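Local coordinates for SusD superfamily protein (Bacteroides fragilis NCTC 9343, PDB 3NQP) that probably binds glycans at the outer membrane for uptake by a partner transporter, as other members of the SusD family do, at residues L245-D250 / N262-F267. Numbering follows the deposited sequence.
Sequences LKMLDD and NDEIIF
Glu264 reaches across to the backbone of Leu248: its CG stands anti to the backbone N (chi1 -174°) and the chain runs on extended. Its OE1 accepts from Leu248 N at 2.8 Å, nearly in line with the carboxylate C-O bond. Selenomethionine Met247 runs beside this side chain in the same direction, with CG 3.4 Å from Glu264 OE1. Lys246 N, two residues before Leu248, donates to Asp263 O at 2.9 Å, from well above the carbonyl plane. Leu245 CD2 packs 3.3 Å from that same Asp263 O, while its CD1 meets Ile266 CG1 at 3.6 Å, the two side chains crossing at about a right angle. Lys246 and Asp263 lie side by side, pointing the same way, with Lys246 NZ 4.2 Å from Asp263 OD2, beyond a salt bridge. Leu248 CD1 lies 3.7 Å from Asn262 OD1, which accepts from Glu264 N through an in-plane lone pair. Arg412 and Arg381 pair with OE1 and OE2 of Glu264, respectively, and would be expected to stabilise its negative charge; Arg412 also bonds Leu248 O. Asn262 ND2 is held by the carbonyls of Asn259 and Val254. Asn262 to Ile265 form a type I turn with an Asx turn at its head, leading into strand 265-269, whose classic beta bulge has Ile266 and Phe267 facing Tyr380 in a small antiparallel sheet of this SusD-family fold.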
loop_
_atom_site.group_PDB
_atom_site.type_symbol
_atom_site.label_atom_id
_atom_site.label_comp_id
_atom_site.label_asym_id
_atom_site.label_seq_id
_atom_site.Cartn_x
_atom_site.Cartn_y
_atom_site.Cartn_z
ATOM N N LEU A 245 -2.078 5.756 -19.770
ATOM C CA LEU A 245 -2.237 4.603 -18.914
ATOM C C LEU A 245 -3.429 3.738 -19.355
ATOM O O LEU A 245 -4.469 4.264 -19.816
ATOM C CB LEU A 245 -2.417 5.055 -17.446
ATOM C CG LEU A 245 -1.190 5.703 -16.817
ATOM C CD1 LEU A 245 -1.542 6.688 -15.666
ATOM C CD2 LEU A 245 -0.156 4.597 -16.364
ATOM N N LYS A 246 -3.310 2.417 -19.162
ATOM C CA LYS A 246 -4.405 1.500 -19.473
ATOM C C LYS A 246 -4.404 0.323 -18.537
ATOM O O LYS A 246 -3.356 -0.174 -18.227
ATOM C CB LYS A 246 -4.241 0.922 -20.896
ATOM C CG LYS A 246 -4.073 1.953 -22.008
ATOM C CD LYS A 246 -4.181 1.310 -23.427
ATOM C CE LYS A 246 -2.899 1.482 -24.239
ATOM N NZ LYS A 246 -2.521 2.925 -24.340
HETATM N N MSE A 247 -5.584 -0.175 -18.175
HETATM C CA MSE A 247 -5.709 -1.410 -17.387
HETATM C C MSE A 247 -5.409 -2.599 -18.298
HETATM O O MSE A 247 -5.841 -2.606 -19.439
HETATM C CB MSE A 247 -7.118 -1.505 -16.839
HETATM C CG MSE A 247 -7.272 -2.384 -15.646
HETATM SE SE MSE A 247 -8.955 -2.348 -14.827
HETATM C CE MSE A 247 -10.054 -2.195 -16.409
ATOM N N LEU A 248 -4.621 -3.560 -17.819
ATOM C CA LEU A 248 -4.326 -4.756 -18.586
ATOM C C LEU A 248 -5.534 -5.684 -18.613
ATOM O O LEU A 248 -6.362 -5.712 -17.678
ATOM C CB LEU A 248 -3.093 -5.495 -18.049
ATOM C CG LEU A 248 -1.790 -4.733 -17.829
ATOM C CD1 LEU A 248 -0.674 -5.749 -17.464
ATOM C CD2 LEU A 248 -1.396 -3.812 -19.039
ATOM N N ASP A 249 -5.652 -6.452 -19.686
ATOM C CA ASP A 249 -6.709 -7.457 -19.744
ATOM C C ASP A 249 -6.541 -8.564 -18.709
ATOM O O ASP A 249 -7.530 -9.085 -18.239
ATOM C CB ASP A 249 -6.750 -8.139 -21.092
ATOM C CG ASP A 249 -7.342 -7.267 -22.187
ATOM O OD1 ASP A 249 -8.036 -6.251 -21.922
ATOM O OD2 ASP A 249 -7.090 -7.633 -23.335
ATOM N N ASP A 250 -5.305 -8.964 -18.412
ATOM C CA ASP A 250 -5.044 -10.099 -17.496
ATOM C C ASP A 250 -4.460 -9.574 -16.175
ATOM O O ASP A 250 -3.390 -9.018 -16.151
ATOM C CB ASP A 250 -4.082 -11.055 -18.170
ATOM C CG ASP A 250 -3.817 -12.329 -17.363
ATOM O OD1 ASP A 250 -3.505 -12.246 -16.160
ATOM O OD2 ASP A 250 -3.822 -13.429 -17.961
ATOM N N ASN A 262 4.564 -2.053 -16.996
ATOM C CA ASN A 262 3.468 -2.095 -17.985
ATOM C C ASN A 262 2.513 -0.905 -17.877
ATOM O O ASN A 262 2.616 -0.060 -16.979
ATOM C CB ASN A 262 2.723 -3.397 -17.838
ATOM C CG ASN A 262 2.125 -3.557 -16.467
ATOM O OD1 ASN A 262 1.164 -2.846 -16.134
ATOM N ND2 ASN A 262 2.683 -4.492 -15.641
ATOM N N ASP A 263 1.578 -0.833 -18.811
ATOM C CA ASP A 263 0.733 0.358 -18.988
ATOM C C ASP A 263 -0.267 0.622 -17.836
ATOM O O ASP A 263 -0.847 1.681 -17.770
ATOM C CB ASP A 263 -0.042 0.256 -20.347
ATOM C CG ASP A 263 0.860 0.496 -21.559
ATOM O OD1 ASP A 263 2.039 0.850 -21.380
ATOM O OD2 ASP A 263 0.373 0.337 -22.677
ATOM N N GLU A 264 -0.493 -0.344 -16.958
ATOM C CA GLU A 264 -1.392 -0.136 -15.801
ATOM C C GLU A 264 -0.654 0.522 -14.661
ATOM O O GLU A 264 -1.256 1.092 -13.767
ATOM C CB GLU A 264 -1.923 -1.492 -15.341
ATOM C CG GLU A 264 -2.968 -1.413 -14.251
ATOM C CD GLU A 264 -3.732 -2.726 -14.067
ATOM O OE1 GLU A 264 -4.090 -3.396 -15.088
ATOM O OE2 GLU A 264 -4.056 -3.055 -12.910
ATOM N N ILE A 265 0.666 0.397 -14.643
ATOM C CA ILE A 265 1.455 0.869 -13.521
ATOM C C ILE A 265 1.784 2.342 -13.696
ATOM O O ILE A 265 2.085 2.780 -14.796
ATOM C CB ILE A 265 2.757 0.035 -13.372
ATOM C CG1 ILE A 265 2.428 -1.426 -12.926
ATOM C CG2 ILE A 265 3.738 0.663 -12.343
ATOM C CD1 ILE A 265 3.672 -2.314 -12.854
ATOM N N ILE A 266 1.701 3.094 -12.598
ATOM C CA ILE A 266 2.098 4.491 -12.538
ATOM C C ILE A 266 3.492 4.598 -11.879
ATOM O O ILE A 266 4.425 5.135 -12.464
ATOM C CB ILE A 266 1.105 5.350 -11.716
ATOM C CG1 ILE A 266 -0.200 5.594 -12.479
ATOM C CG2 ILE A 266 1.694 6.711 -11.470
ATOM C CD1 ILE A 266 -1.409 4.790 -12.105
ATOM N N PHE A 267 3.627 4.052 -10.681
ATOM C CA PHE A 267 4.919 4.022 -9.994
ATOM C C PHE A 267 5.086 2.721 -9.184
ATOM O O PHE A 267 4.181 2.319 -8.435
ATOM C CB PHE A 267 5.146 5.271 -9.115
ATOM C CG PHE A 267 6.404 5.175 -8.332
ATOM C CD1 PHE A 267 7.615 5.432 -8.932
ATOM C CD2 PHE A 267 6.385 4.797 -6.989
ATOM C CE1 PHE A 267 8.807 5.309 -8.228
ATOM C CE2 PHE A 267 7.584 4.630 -6.292
ATOM C CZ PHE A 267 8.788 4.896 -6.923
#